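Local coordinates for V-type ATP synthase alpha chain (Nanoarchaeum equitans Kin4-M, PDB 5BN3), which is subunit A of an archaeal V-type ATP synthase, a multidomain protein of the alpha/beta family whose P-loop nucleotide-binding domain holds ADP, at residues Gly203-Asp208 with Leu489-Phe494; Ile236-Asp241 with Pro265-Pro270; Ala219-Pro224 with Ala400-Asp405; Ala450-Glu455 with Ile483-Phe488. All coordinates share one frame; numbering follows the deposited sequence.

Contact 1. Residues Gly203-Asp208 with Leu489-Phe494; sequences GTRVLD and LQQDAF. With ADP (adenosine-5'-diphosphate), chain C.
The carboxamide of Gln-491 bridges two backbone groups of 203-208. Its CG, anti to the backbone N (chi1 -172°), and the extended chain beyond carry the amide to that segment. NE2 donates to Gly-203 O at 3.1 Å, on a lone pair and close to the amide's own plane. OE1 accepts from Arg-205 N at 3.0 Å through a nearly straight N-H (171°). Held at both ends, the amide has its rotation fixed. It also stacks on the Arg-205 guanidinium, the planes 18° apart and OE1 over the centre of one face, while at the guanidinium's edge NH2 donates to Gln-490 O (2.9 Å). A water accepts from Val-206 N and donates to Leu-489 O and Gln-491 OE1. The apolar contact is slight: Val-206 CG2 meets Leu-489 CD2 at 4.2 Å. Gln-491 O accepts from N6 of ADP at 3.0 Å, and Ala-493 N donates to ADP N1, also at 3.0 Å. An Asx turn, Phe-494 N to Asp-492 OD1, shapes the chain. In the second shell, Phe-488 O positions Arg-205 through NE, and Asp-498 through a salt bridge to NH2. Reading of adenine here probably depends on the backbone conformation, consistent with the Gln-491 and Arg-205 bonds fixing it.

Contact 2. Residues Ile236-Asp241 with Pro265-Pro270; sequences IAKWAD and PKLKDP
Apolar contact between Leu-267 and Lys-238, and between Pro-270 and Trp-239, joins the two segments. Leu-267 CD1 lies against the extended aliphatic chain of Lys-238, 3.7 Å from CD, the two side chains crossing at a slant. The same CD1 is 4.4 Å from Trp-239 CH2. Three residues on, Pro-270 CG reaches Trp-239 CE3 at 3.8 Å, the two side chains crossing at about a right angle. CB of Lys-238 lies over one face of the indole, toward its rim. Lys-238 and Trp-239 close helix 229-239, which follows the P-loop in the nucleotide-binding domain; 265-270 lies in the connection from helix 254-263 to strand 280-285.

The polar approach is slighter: Lys-268 O sits at the indole's edge, near its plane, 3.7 Å from Trp-239 CZ3. No hydrogen bond crosses between the segments. Their polar ends turn elsewhere, Trp-239 NE1 to Ser-499 OG and Lys-238 NZ to Gln-235 OE1, while Tyr-500 touches both the Trp-239 ring and Pro-270.

Contact 3. Residues Ala219-Pro224 with Ala400-Asp405; sequences AAVPGP and ALWALD
Ala-219 to Pro-224, the end of strand 218-222 and the start of the P-loop of the nucleotide-binding domain, is flanked by Ala-400 to Asp-405, which runs in nearly the same direction, 19° away. Three hydrogen bonds in parallel register hold them, around a single beta bridge of Ala-220 with Leu-401: Ala-220 N to Ala-400 O, Trp-402 N to Ala-220 O (2.8 Å) and Leu-404 N to Pro-222 O (3.0 Å). Pro-222 has no N-H to give Trp-402 O, and that oxygen is met by Val-221 CA at 3.5 Å in a CA-H...O contact. The Trp-402 indole lies against the first strand. Ala-219 CB stands 3.7 Å above the centroid of its six-membered ring, 4° off the normal, a CH-pi contact, and Val-221 CG2 meets the ring edge at CE3 (3.9 Å). Val-221 CG1, anti to the backbone N (chi1 -169°), touches Leu-404 CD1 at 3.8 Å. Leu-401 CD1 comes instead to Pro-222 CD, at 3.6 Å. Trp-402 NE1 donates to Phe-211 O. On its other edge strand 218-222 bonds to strand 370-379; Val-221, Trp-402 and Leu-404 pack on helix 229-239, while Ala-220, Pro-222 and Leu-401 touch helix 389-395.

Contact 4. Residues Ala450-Glu455 with Ile483-Phe488; sequences AILKRE and IIREGF
Ile-451 and Leu-452 pack against Ile-484 in the buried part of a crossing between helices 441-458 and 472-489. The Ile-484 branches divide the work: CD1 reaches Ile-451 CG2 at 3.9 Å, and CG2 meets Leu-452 CD2 at 4.1 Å. Leu-452 and Arg-485 pass each other in opposite directions, CD2 of Leu-452 4.0 Å from Arg-485 CG.

Beyond this apolar patch lies a polar pairing with Arg-485, which is partly exposed. Glu-455 and Arg-485 reach toward each other tip to tip in a side-on, two-nitrogen salt bridge, NE donating to OE1 (3.1 Å) and NH2 to OE2 (2.8 Å). A bend at chi3 of Arg-485 (-73°) places NE for it. Both oxygens are met on their syn sides, out of the carboxylate plane, with the two flat groups 37° apart. Each charge is thereby probably balanced by the other where Glu-455 is buried. Farther round, Lys-453 pairs with Asp-308 of the chain of NEQ263. With segment axes 11.0 Å apart and crossing at -122°, this is helix-helix packing within the helical C-terminal domain of the subunit.

Contacts 1, 3 and 4 are buried, whereas contact 2 lies at the surface and has no hydrogen bond across it. Contact 3 belongs to the sheet of the nucleotide-binding domain and relies on main-chain bonds; contact 4 joins C-terminal helices through apolar branches and a salt bridge. Contact 1 ties these two domains together with side-chain-to-backbone bonds beside ADP. Shared elements connect them: Leu-207 packs on both Ile-236 and Trp-402, which touch each other, so helix 229-239 links contacts 1, 2 and 3. Helix 472-489 runs from contact 4 into contact 1, and Leu-489 of the latter packs on Leu-452 of the former. Contacts 2 and 4, with centres about 28 Å apart, do not touch.

Contact 1. Residues Gly203-Asp208 with Leu489-Phe494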
loop_
_atom_site.group_PDB
_atom_site.type_symbol
_atom_site.label_atom_id
_atom_site.label_comp_id
_atom_site.label_asym_id
_atom_site.label_seq_id
_atom_site.Cartn_x
_atom_site.Cartn_y
_atom_site.Cartn_z
ATOM N N GLY A 203 3.185 -37.749 16.853
ATOM C CA GLY A 203 4.194 -37.900 17.885
ATOM C C GLY A 203 4.527 -36.554 18.497
ATOM O O GLY A 203 5.325 -36.463 19.431
ATOM N N THR A 204 3.916 -35.505 17.950
ATOM C CA THR A 204 4.029 -34.160 18.505
ATOM C C THR A 204 2.713 -33.808 19.195
ATOM O O THR A 204 1.652 -33.837 18.568
ATOM C CB THR A 204 4.347 -33.125 17.408
ATOM O OG1 THR A 204 5.624 -33.421 16.825
ATOM C CG2 THR A 204 4.383 -31.720 17.993
ATOM N N ARG A 205 2.791 -33.477 20.483
ATOM C CA ARG A 205 1.607 -33.298 21.328
ATOM C C ARG A 205 0.592 -32.271 20.818
ATOM O O ARG A 205 -0.603 -32.563 20.740
ATOM C CB ARG A 205 2.027 -32.955 22.766
ATOM C CG ARG A 205 2.733 -34.100 23.492
ATOM C CD ARG A 205 3.038 -33.754 24.945
ATOM N NE ARG A 205 4.149 -32.813 25.069
ATOM C CZ ARG A 205 5.426 -33.174 25.133
ATOM N NH1 ARG A 205 5.759 -34.455 25.080
ATOM N NH2 ARG A 205 6.372 -32.255 25.245
ATOM N N VAL A 206 1.061 -31.075 20.477
ATOM C CA VAL A 206 0.158 -30.018 20.026
ATOM C C VAL A 206 -0.580 -30.422 18.748
ATOM O O VAL A 206 -1.742 -30.068 18.550
ATOM C CB VAL A 206 0.899 -28.661 19.856
ATOM C CG1 VAL A 206 2.004 -28.764 18.806
ATOM C CG2 VAL A 206 -0.078 -27.548 19.512
ATOM N N LEU A 207 0.085 -31.202 17.901
ATOM C CA LEU A 207 -0.522 -31.644 16.648
ATOM C C LEU A 207 -1.415 -32.870 16.826
ATOM O O LEU A 207 -2.264 -33.147 15.983
ATOM C CB LEU A 207 0.552 -31.935 15.597
ATOM C CG LEU A 207 1.471 -30.783 15.198
ATOM C CD1 LEU A 207 2.264 -31.142 13.953
ATOM C CD2 LEU A 207 0.668 -29.517 14.972
ATOM N N ASP A 208 -1.227 -33.605 17.917
ATOM C CA ASP A 208 -1.995 -34.831 18.136
ATOM C C ASP A 208 -3.282 -34.609 18.930
ATOM O O ASP A 208 -4.272 -35.310 18.723
ATOM C CB ASP A 208 -1.128 -35.904 18.809
ATOM C CG ASP A 208 -0.026 -36.417 17.902
ATOM O OD1 ASP A 208 -0.108 -36.190 16.677
ATOM O OD2 ASP A 208 0.920 -37.055 18.415
ATOM N N LEU A 489 2.635 -28.070 25.650
ATOM C CA LEU A 489 2.712 -27.559 24.282
ATOM C C LEU A 489 4.144 -27.565 23.753
ATOM O O LEU A 489 4.398 -28.018 22.634
ATOM C CB LEU A 489 2.116 -26.152 24.195
ATOM C CG LEU A 489 0.630 -26.050 24.544
ATOM C CD1 LEU A 489 0.131 -24.619 24.420
ATOM C CD2 LEU A 489 -0.171 -26.965 23.648
ATOM N N GLN A 490 5.079 -27.070 24.558
ATOM C CA GLN A 490 6.487 -27.077 24.175
ATOM C C GLN A 490 7.019 -28.501 24.090
ATOM O O GLN A 490 6.688 -29.353 24.921
ATOM C CB GLN A 490 7.326 -26.255 25.159
ATOM C CG GLN A 490 7.176 -24.747 24.999
ATOM C CD GLN A 490 8.033 -23.964 25.976
ATOM O OE1 GLN A 490 9.028 -24.474 26.495
ATOM N NE2 GLN A 490 7.649 -22.720 26.234
ATOM N N GLN A 491 7.840 -28.753 23.076
ATOM C CA GLN A 491 8.412 -30.076 22.863
ATOM C C GLN A 491 9.762 -29.953 22.162
ATOM O O GLN A 491 9.843 -29.476 21.026
ATOM C CB GLN A 491 7.449 -30.950 22.050
ATOM C CG GLN A 491 7.875 -32.409 21.934
ATOM C CD GLN A 491 6.763 -33.310 21.433
ATOM O OE1 GLN A 491 5.590 -32.931 21.429
ATOM N NE2 GLN A 491 7.128 -34.515 21.008
ATOM N N ASP A 492 10.820 -30.373 22.851
ATOM C CA ASP A 492 12.183 -30.246 22.342
ATOM C C ASP A 492 12.477 -31.338 21.314
ATOM O O ASP A 492 12.577 -32.517 21.653
ATOM C CB ASP A 492 13.186 -30.325 23.497
ATOM C CG ASP A 492 14.576 -29.855 23.107
ATOM O OD1 ASP A 492 14.879 -29.776 21.897
ATOM O OD2 ASP A 492 15.377 -29.567 24.020
ATOM N N ALA A 493 12.623 -30.934 20.056
ATOM C CA ALA A 493 12.870 -31.874 18.965
ATOM C C ALA A 493 14.243 -32.526 19.061
ATOM O O ALA A 493 14.492 -33.558 18.433
ATOM C CB ALA A 493 12.728 -31.168 17.638
ATOM N N PHE A 494 15.135 -31.915 19.833
ATOM C CA PHE A 494 16.513 -32.387 19.910
ATOM C C PHE A 494 16.901 -32.855 21.311
ATOM O O PHE A 494 18.077 -32.857 21.675
ATOM C CB PHE A 494 17.467 -31.312 19.387
ATOM C CG PHE A 494 17.062 -30.761 18.050
ATOM C CD1 PHE A 494 17.075 -31.570 16.923
ATOM C CD2 PHE A 494 16.649 -29.444 17.920
ATOM C CE1 PHE A 494 16.692 -31.075 15.690
ATOM C CE2 PHE A 494 16.266 -28.940 16.687
ATOM C CZ PHE A 494 16.288 -29.758 15.570
HETATM P PB ADP C . 12.037 -22.352 9.444
HETATM O O1B ADP C . 10.628 -21.949 9.790
HETATM O O2B ADP C . 12.149 -23.625 8.651
HETATM O O3B ADP C . 12.875 -21.212 8.924
HETATM P PA ADP C . 13.490 -24.022 11.285
HETATM O O1A ADP C . 12.607 -25.230 11.183
HETATM O O2A ADP C . 14.811 -23.998 10.560
HETATM O O3A ADP C . 12.646 -22.701 10.900
HETATM O "O5'" ADP C . 13.767 -23.753 12.848
HETATM C "C5'" ADP C . 14.417 -22.550 13.258
HETATM C "C4'" ADP C . 15.159 -22.778 14.570
HETATM O "O4'" ADP C . 14.237 -23.138 15.607
HETATM C "C3'" ADP C . 16.155 -23.913 14.410
HETATM O "O3'" ADP C . 17.450 -23.467 14.820
HETATM C "C2'" ADP C . 15.649 -25.009 15.323
HETATM O "O2'" ADP C . 16.716 -25.613 16.053
HETATM C "C1'" ADP C . 14.671 -24.328 16.266
HETATM N N9 ADP C . 13.520 -25.226 16.525
HETATM C C8 ADP C . 12.387 -25.293 15.801
HETATM N N7 ADP C . 11.540 -26.224 16.310
HETATM C C5 ADP C . 12.134 -26.768 17.389
HETATM C C6 ADP C . 11.788 -27.804 18.388
HETATM N N6 ADP C . 10.601 -28.463 18.337
HETATM N N1 ADP C . 12.699 -28.062 19.353
HETATM C C2 ADP C . 13.879 -27.414 19.416
HETATM N N3 ADP C . 14.257 -26.465 18.542
HETATM C C4 ADP C . 13.439 -26.104 17.526
HETATM O O HOH W 1 3.984 -30.313 21.142
#

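Contact 2. Residues Ile236-Asp241 with Pro265-Pro270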
loop_
_atom_site.group_PDB
_atom_site.type_symbol
_atom_site.label_atom_id
_atom_site.label_comp_id
_atom_site.label_asym_id
_atom_site.label_seq_id
_atom_site.Cartn_x
_atom_site.Cartn_y
_atom_site.Cartn_z
ATOM N N ILE A 236 7.560 -34.639 12.144
ATOM C CA ILE A 236 6.465 -35.440 11.616
ATOM C C ILE A 236 7.026 -36.582 10.769
ATOM O O ILE A 236 6.627 -37.727 10.931
ATOM C CB ILE A 236 5.489 -34.584 10.781
ATOM C CG1 ILE A 236 4.829 -33.521 11.667
ATOM C CG2 ILE A 236 4.432 -35.456 10.132
ATOM C CD1 ILE A 236 3.950 -32.547 10.907
ATOM N N ALA A 237 7.968 -36.270 9.884
ATOM C CA ALA A 237 8.598 -37.293 9.052
ATOM C C ALA A 237 9.273 -38.383 9.891
ATOM O O ALA A 237 9.324 -39.544 9.484
ATOM C CB ALA A 237 9.594 -36.655 8.104
ATOM N N LYS A 238 9.782 -38.005 11.063
ATOM C CA LYS A 238 10.433 -38.948 11.974
ATOM C C LYS A 238 9.461 -39.897 12.658
ATOM O O LYS A 238 9.601 -41.116 12.564
ATOM C CB LYS A 238 11.189 -38.196 13.075
ATOM C CG LYS A 238 12.583 -37.714 12.722
ATOM C CD LYS A 238 13.263 -37.163 13.973
ATOM C CE LYS A 238 14.350 -36.160 13.635
ATOM N NZ LYS A 238 14.871 -35.496 14.862
ATOM N N TRP A 239 8.484 -39.332 13.362
ATOM C CA TRP A 239 7.683 -40.114 14.305
ATOM C C TRP A 239 6.239 -40.397 13.895
ATOM O O TRP A 239 5.504 -41.034 14.648
ATOM C CB TRP A 239 7.674 -39.434 15.680
ATOM C CG TRP A 239 9.031 -39.051 16.209
ATOM C CD1 TRP A 239 9.411 -37.824 16.678
ATOM C CD2 TRP A 239 10.181 -39.900 16.332
ATOM N NE1 TRP A 239 10.722 -37.857 17.083
ATOM C CE2 TRP A 239 11.219 -39.119 16.882
ATOM C CE3 TRP A 239 10.434 -41.241 16.033
ATOM C CZ2 TRP A 239 12.491 -39.638 17.136
ATOM C CZ3 TRP A 239 11.693 -41.752 16.283
ATOM C CH2 TRP A 239 12.704 -40.955 16.829
ATOM N N ALA A 240 5.820 -39.924 12.725
ATOM C CA ALA A 240 4.429 -40.114 12.311
ATOM C C ALA A 240 4.045 -41.585 12.209
ATOM O O ALA A 240 4.828 -42.419 11.749
ATOM C CB ALA A 240 4.147 -39.416 10.995
ATOM N N ASP A 241 2.830 -41.890 12.652
ATOM C CA ASP A 241 2.273 -43.224 12.514
ATOM C C ASP A 241 1.895 -43.403 11.046
ATOM O O ASP A 241 0.814 -42.997 10.614
ATOM C CB ASP A 241 1.052 -43.366 13.423
ATOM C CG ASP A 241 0.606 -44.804 13.591
ATOM O OD1 ASP A 241 1.351 -45.719 13.183
ATOM O OD2 ASP A 241 -0.494 -45.017 14.144
ATOM N N PRO A 265 19.098 -42.719 9.374
ATOM C CA PRO A 265 19.637 -44.079 9.514
ATOM C C PRO A 265 19.995 -44.464 10.954
ATOM O O PRO A 265 20.150 -45.655 11.230
ATOM C CB PRO A 265 20.907 -44.040 8.657
ATOM C CG PRO A 265 20.626 -43.007 7.628
ATOM C CD PRO A 265 19.828 -41.952 8.344
ATOM N N LYS A 266 20.125 -43.483 11.846
ATOM C CA LYS A 266 20.477 -43.755 13.242
ATOM C C LYS A 266 19.252 -43.912 14.132
ATOM O O LYS A 266 19.356 -44.375 15.268
ATOM C CB LYS A 266 21.331 -42.627 13.823
ATOM C CG LYS A 266 22.594 -42.282 13.065
ATOM C CD LYS A 266 23.387 -41.255 13.865
ATOM C CE LYS A 266 24.289 -40.409 12.985
ATOM N NZ LYS A 266 24.842 -39.255 13.746
ATOM N N LEU A 267 18.094 -43.503 13.623
ATOM C CA LEU A 267 16.874 -43.497 14.423
ATOM C C LEU A 267 16.023 -44.734 14.167
ATOM O O LEU A 267 16.004 -45.267 13.057
ATOM C CB LEU A 267 16.061 -42.230 14.147
ATOM C CG LEU A 267 16.766 -40.917 14.490
ATOM C CD1 LEU A 267 15.920 -39.719 14.093
ATOM C CD2 LEU A 267 17.095 -40.864 15.972
ATOM N N LYS A 268 15.320 -45.184 15.202
ATOM C CA LYS A 268 14.509 -46.393 15.116
ATOM C C LYS A 268 13.017 -46.079 15.183
ATOM O O LYS A 268 12.572 -45.315 16.041
ATOM C CB LYS A 268 14.891 -47.361 16.241
ATOM C CG LYS A 268 16.348 -47.808 16.222
ATOM C CD LYS A 268 16.614 -48.767 15.070
ATOM C CE LYS A 268 18.084 -49.155 14.979
ATOM N NZ LYS A 268 18.935 -48.025 14.515
ATOM N N ASP A 269 12.253 -46.671 14.267
ATOM C CA ASP A 269 10.796 -46.570 14.269
ATOM C C ASP A 269 10.262 -47.147 15.576
ATOM O O ASP A 269 10.588 -48.277 15.937
ATOM C CB ASP A 269 10.229 -47.347 13.078
ATOM C CG ASP A 269 8.758 -47.056 12.813
ATOM O OD1 ASP A 269 8.014 -46.705 13.753
ATOM O OD2 ASP A 269 8.340 -47.198 11.645
ATOM N N PRO A 270 9.453 -46.362 16.305
ATOM C CA PRO A 270 8.871 -46.830 17.569
ATOM C C PRO A 270 7.761 -47.860 17.366
ATOM O O PRO A 270 7.190 -48.334 18.350
ATOM C CB PRO A 270 8.284 -45.549 18.183
ATOM C CG PRO A 270 8.964 -44.419 17.469
ATOM C CD PRO A 270 9.208 -44.928 16.084
#

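Contact 3. Residues Ala219-Pro224 with Ala400-Asp405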
loop_
_atom_site.group_PDB
_atom_site.type_symbol
_atom_site.label_atom_id
_atom_site.label_comp_id
_atom_site.label_asym_id
_atom_site.label_seq_id
_atom_site.Cartn_x
_atom_site.Cartn_y
_atom_site.Cartn_z
ATOM N N ALA A 219 -2.864 -30.394 5.935
ATOM C CA ALA A 219 -2.644 -29.242 6.802
ATOM C C ALA A 219 -1.633 -28.286 6.193
ATOM O O ALA A 219 -0.750 -28.699 5.438
ATOM C CB ALA A 219 -2.172 -29.689 8.174
ATOM N N ALA A 220 -1.763 -27.008 6.535
ATOM C CA ALA A 220 -0.797 -25.998 6.123
ATOM C C ALA A 220 0.037 -25.551 7.321
ATOM O O ALA A 220 -0.488 -25.407 8.428
ATOM C CB ALA A 220 -1.508 -24.811 5.505
ATOM N N VAL A 221 1.332 -25.332 7.098
ATOM C CA VAL A 221 2.226 -24.840 8.146
ATOM C C VAL A 221 2.927 -23.561 7.691
ATOM O O VAL A 221 4.069 -23.602 7.235
ATOM C CB VAL A 221 3.299 -25.888 8.535
ATOM C CG1 VAL A 221 4.036 -25.458 9.799
ATOM C CG2 VAL A 221 2.672 -27.255 8.745
ATOM N N PRO A 222 2.234 -22.417 7.792
ATOM C CA PRO A 222 2.872 -21.149 7.431
ATOM C C PRO A 222 3.579 -20.523 8.624
ATOM O O PRO A 222 3.144 -20.699 9.767
ATOM C CB PRO A 222 1.688 -20.276 7.010
ATOM C CG PRO A 222 0.557 -20.771 7.857
ATOM C CD PRO A 222 0.791 -22.258 8.049
ATOM N N GLY A 223 4.665 -19.804 8.353
ATOM C CA GLY A 223 5.410 -19.112 9.386
ATOM C C GLY A 223 6.493 -18.248 8.771
ATOM O O GLY A 223 6.900 -18.480 7.635
ATOM N N PRO A 224 6.959 -17.233 9.510
ATOM C CA PRO A 224 8.089 -16.423 9.038
ATOM C C PRO A 224 9.380 -17.229 9.116
ATOM O O PRO A 224 9.365 -18.328 9.678
ATOM C CB PRO A 224 8.133 -15.265 10.040
ATOM C CG PRO A 224 7.492 -15.816 11.279
ATOM C CD PRO A 224 6.417 -16.748 10.793
ATOM N N ALA A 400 -6.583 -28.226 8.000
ATOM C CA ALA A 400 -6.108 -27.601 9.233
ATOM C C ALA A 400 -5.060 -26.529 8.994
ATOM O O ALA A 400 -4.299 -26.591 8.025
ATOM C CB ALA A 400 -5.560 -28.645 10.189
ATOM N N LEU A 401 -5.025 -25.556 9.900
ATOM C CA LEU A 401 -3.975 -24.546 9.918
ATOM C C LEU A 401 -3.085 -24.757 11.134
ATOM O O LEU A 401 -3.539 -24.630 12.273
ATOM C CB LEU A 401 -4.583 -23.139 9.966
ATOM C CG LEU A 401 -3.648 -21.971 10.299
ATOM C CD1 LEU A 401 -2.524 -21.898 9.290
ATOM C CD2 LEU A 401 -4.402 -20.646 10.350
ATOM N N TRP A 402 -1.822 -25.093 10.895
ATOM C CA TRP A 402 -0.840 -25.173 11.970
ATOM C C TRP A 402 0.055 -23.938 11.893
ATOM O O TRP A 402 1.162 -23.988 11.357
ATOM C CB TRP A 402 -0.026 -26.467 11.859
ATOM C CG TRP A 402 -0.858 -27.707 12.093
ATOM C CD1 TRP A 402 -2.056 -27.775 12.746
ATOM C CD2 TRP A 402 -0.559 -29.048 11.663
ATOM N NE1 TRP A 402 -2.516 -29.072 12.758
ATOM C CE2 TRP A 402 -1.621 -29.869 12.103
ATOM C CE3 TRP A 402 0.497 -29.627 10.957
ATOM C CZ2 TRP A 402 -1.649 -31.247 11.853
ATOM C CZ3 TRP A 402 0.466 -30.996 10.714
ATOM C CH2 TRP A 402 -0.602 -31.788 11.161
ATOM N N ALA A 403 -0.441 -22.827 12.431
ATOM C CA ALA A 403 0.217 -21.528 12.273
ATOM C C ALA A 403 1.382 -21.325 13.229
ATOM O O ALA A 403 1.234 -21.467 14.446
ATOM C CB ALA A 403 -0.789 -20.406 12.443
ATOM N N LEU A 404 2.537 -20.962 12.680
ATOM C CA LEU A 404 3.710 -20.705 13.505
ATOM C C LEU A 404 3.825 -19.215 13.830
ATOM O O LEU A 404 3.505 -18.361 13.002
ATOM C CB LEU A 404 4.976 -21.230 12.826
ATOM C CG LEU A 404 4.972 -22.747 12.627
ATOM C CD1 LEU A 404 6.244 -23.221 11.950
ATOM C CD2 LEU A 404 4.798 -23.451 13.962
ATOM N N ASP A 405 4.278 -18.912 15.041
ATOM C CA ASP A 405 4.189 -17.553 15.565
ATOM C C ASP A 405 5.550 -16.956 15.932
ATOM O O ASP A 405 6.324 -17.561 16.676
ATOM C CB ASP A 405 3.254 -17.547 16.777
ATOM C CG ASP A 405 2.922 -16.156 17.249
ATOM O OD1 ASP A 405 2.062 -15.499 16.624
ATOM O OD2 ASP A 405 3.511 -15.722 18.257
#

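Contact 4. Residues Ala450-Glu455 with Ile483-Phe488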
loop_
_atom_site.group_PDB
_atom_site.type_symbol
_atom_site.label_atom_id
_atom_site.label_comp_id
_atom_site.label_asym_id
_atom_site.label_seq_id
_atom_site.Cartn_x
_atom_site.Cartn_y
_atom_site.Cartn_z
ATOM N N ALA A 450 -9.637 -23.408 27.058
ATOM C CA ALA A 450 -10.279 -22.389 27.884
ATOM C C ALA A 450 -9.271 -21.611 28.728
ATOM O O ALA A 450 -9.390 -20.395 28.883
ATOM C CB ALA A 450 -11.343 -23.019 28.773
ATOM N N ILE A 451 -8.285 -22.317 29.272
ATOM C CA ILE A 451 -7.258 -21.698 30.107
ATOM C C ILE A 451 -6.307 -20.821 29.290
ATOM O O ILE A 451 -5.983 -19.702 29.690
ATOM C CB ILE A 451 -6.462 -22.773 30.890
ATOM C CG1 ILE A 451 -7.353 -23.420 31.955
ATOM C CG2 ILE A 451 -5.224 -22.178 31.533
ATOM C CD1 ILE A 451 -6.745 -24.652 32.596
ATOM N N LEU A 452 -5.865 -21.333 28.143
ATOM C CA LEU A 452 -4.978 -20.585 27.253
ATOM C C LEU A 452 -5.649 -19.313 26.736
ATOM O O LEU A 452 -5.002 -18.276 26.586
ATOM C CB LEU A 452 -4.531 -21.467 26.084
ATOM C CG LEU A 452 -3.651 -22.662 26.456
ATOM C CD1 LEU A 452 -3.502 -23.625 25.290
ATOM C CD2 LEU A 452 -2.291 -22.184 26.921
ATOM N N LYS A 453 -6.950 -19.400 26.470
ATOM C CA LYS A 453 -7.721 -18.247 26.014
ATOM C C LYS A 453 -7.871 -17.217 27.131
ATOM O O LYS A 453 -7.688 -16.021 26.908
ATOM C CB LYS A 453 -9.098 -18.689 25.509
ATOM C CG LYS A 453 -10.048 -17.545 25.155
ATOM C CD LYS A 453 -9.505 -16.675 24.021
ATOM C CE LYS A 453 -10.522 -15.620 23.598
ATOM N NZ LYS A 453 -10.041 -14.804 22.449
ATOM N N ARG A 454 -8.193 -17.691 28.331
ATOM C CA ARG A 454 -8.372 -16.811 29.483
ATOM C C ARG A 454 -7.065 -16.115 29.849
ATOM O O ARG A 454 -7.055 -14.924 30.157
ATOM C CB ARG A 454 -8.911 -17.594 30.685
ATOM C CG ARG A 454 -9.337 -16.719 31.859
ATOM C CD ARG A 454 -10.689 -16.063 31.603
ATOM N NE ARG A 454 -10.997 -15.007 32.567
ATOM C CZ ARG A 454 -10.902 -13.708 32.301
ATOM N NH1 ARG A 454 -10.509 -13.307 31.099
ATOM N NH2 ARG A 454 -11.202 -12.810 33.228
ATOM N N GLU A 455 -5.964 -16.861 29.809
ATOM C CA GLU A 455 -4.641 -16.286 30.033
ATOM C C GLU A 455 -4.358 -15.188 29.014
ATOM O O GLU A 455 -3.814 -14.137 29.354
ATOM C CB GLU A 455 -3.558 -17.370 29.952
ATOM C CG GLU A 455 -2.135 -16.831 30.076
ATOM C CD GLU A 455 -1.072 -17.906 29.922
ATOM O OE1 GLU A 455 -1.143 -18.689 28.949
ATOM O OE2 GLU A 455 -0.159 -17.966 30.776
ATOM N N ILE A 483 1.976 -23.776 32.898
ATOM C CA ILE A 483 2.183 -25.218 32.995
ATOM C C ILE A 483 1.855 -25.919 31.677
ATOM O O ILE A 483 2.593 -26.798 31.227
ATOM C CB ILE A 483 1.326 -25.830 34.125
ATOM C CG1 ILE A 483 1.738 -25.251 35.481
ATOM C CG2 ILE A 483 1.465 -27.341 34.151
ATOM C CD1 ILE A 483 0.920 -25.784 36.639
ATOM N N ILE A 484 0.743 -25.525 31.064
ATOM C CA ILE A 484 0.327 -26.093 29.787
ATOM C C ILE A 484 1.321 -25.733 28.681
ATOM O O ILE A 484 1.695 -26.584 27.872
ATOM C CB ILE A 484 -1.097 -25.621 29.411
ATOM C CG1 ILE A 484 -2.120 -26.197 30.398
ATOM C CG2 ILE A 484 -1.447 -26.036 27.991
ATOM C CD1 ILE A 484 -3.465 -25.494 30.383
ATOM N N ARG A 485 1.757 -24.476 28.658
ATOM C CA ARG A 485 2.713 -24.016 27.653
ATOM C C ARG A 485 4.089 -24.661 27.811
ATOM O O ARG A 485 4.638 -25.196 26.850
ATOM C CB ARG A 485 2.832 -22.487 27.676
ATOM C CG ARG A 485 1.643 -21.761 27.053
ATOM C CD ARG A 485 1.841 -20.247 27.024
ATOM N NE ARG A 485 1.707 -19.633 28.344
ATOM C CZ ARG A 485 2.731 -19.276 29.112
ATOM N NH1 ARG A 485 3.974 -19.467 28.693
ATOM N NH2 ARG A 485 2.514 -18.724 30.297
ATOM N N GLU A 486 4.639 -24.619 29.022
ATOM C CA GLU A 486 6.000 -25.105 29.260
ATOM C C GLU A 486 6.094 -26.615 29.475
ATOM O O GLU A 486 7.157 -27.204 29.285
ATOM C CB GLU A 486 6.642 -24.369 30.447
ATOM C CG GLU A 486 6.902 -22.886 30.207
ATOM C CD GLU A 486 7.584 -22.210 31.386
ATOM O OE1 GLU A 486 7.853 -22.892 32.398
ATOM O OE2 GLU A 486 7.852 -20.992 31.300
ATOM N N GLY A 487 4.989 -27.240 29.871
ATOM C CA GLY A 487 5.004 -28.658 30.189
ATOM C C GLY A 487 4.304 -29.561 29.191
ATOM O O GLY A 487 4.528 -30.771 29.190
ATOM N N PHE A 488 3.463 -28.982 28.336
ATOM C CA PHE A 488 2.686 -29.776 27.388
ATOM C C PHE A 488 2.879 -29.346 25.931
ATOM O O PHE A 488 3.231 -30.161 25.077
ATOM C CB PHE A 488 1.202 -29.733 27.757
ATOM C CG PHE A 488 0.342 -30.618 26.908
ATOM C CD1 PHE A 488 0.345 -31.990 27.094
ATOM C CD2 PHE A 488 -0.478 -30.078 25.929
ATOM C CE1 PHE A 488 -0.446 -32.811 26.315
ATOM C CE2 PHE A 488 -1.273 -30.893 25.146
ATOM C CZ PHE A 488 -1.257 -32.262 25.339
#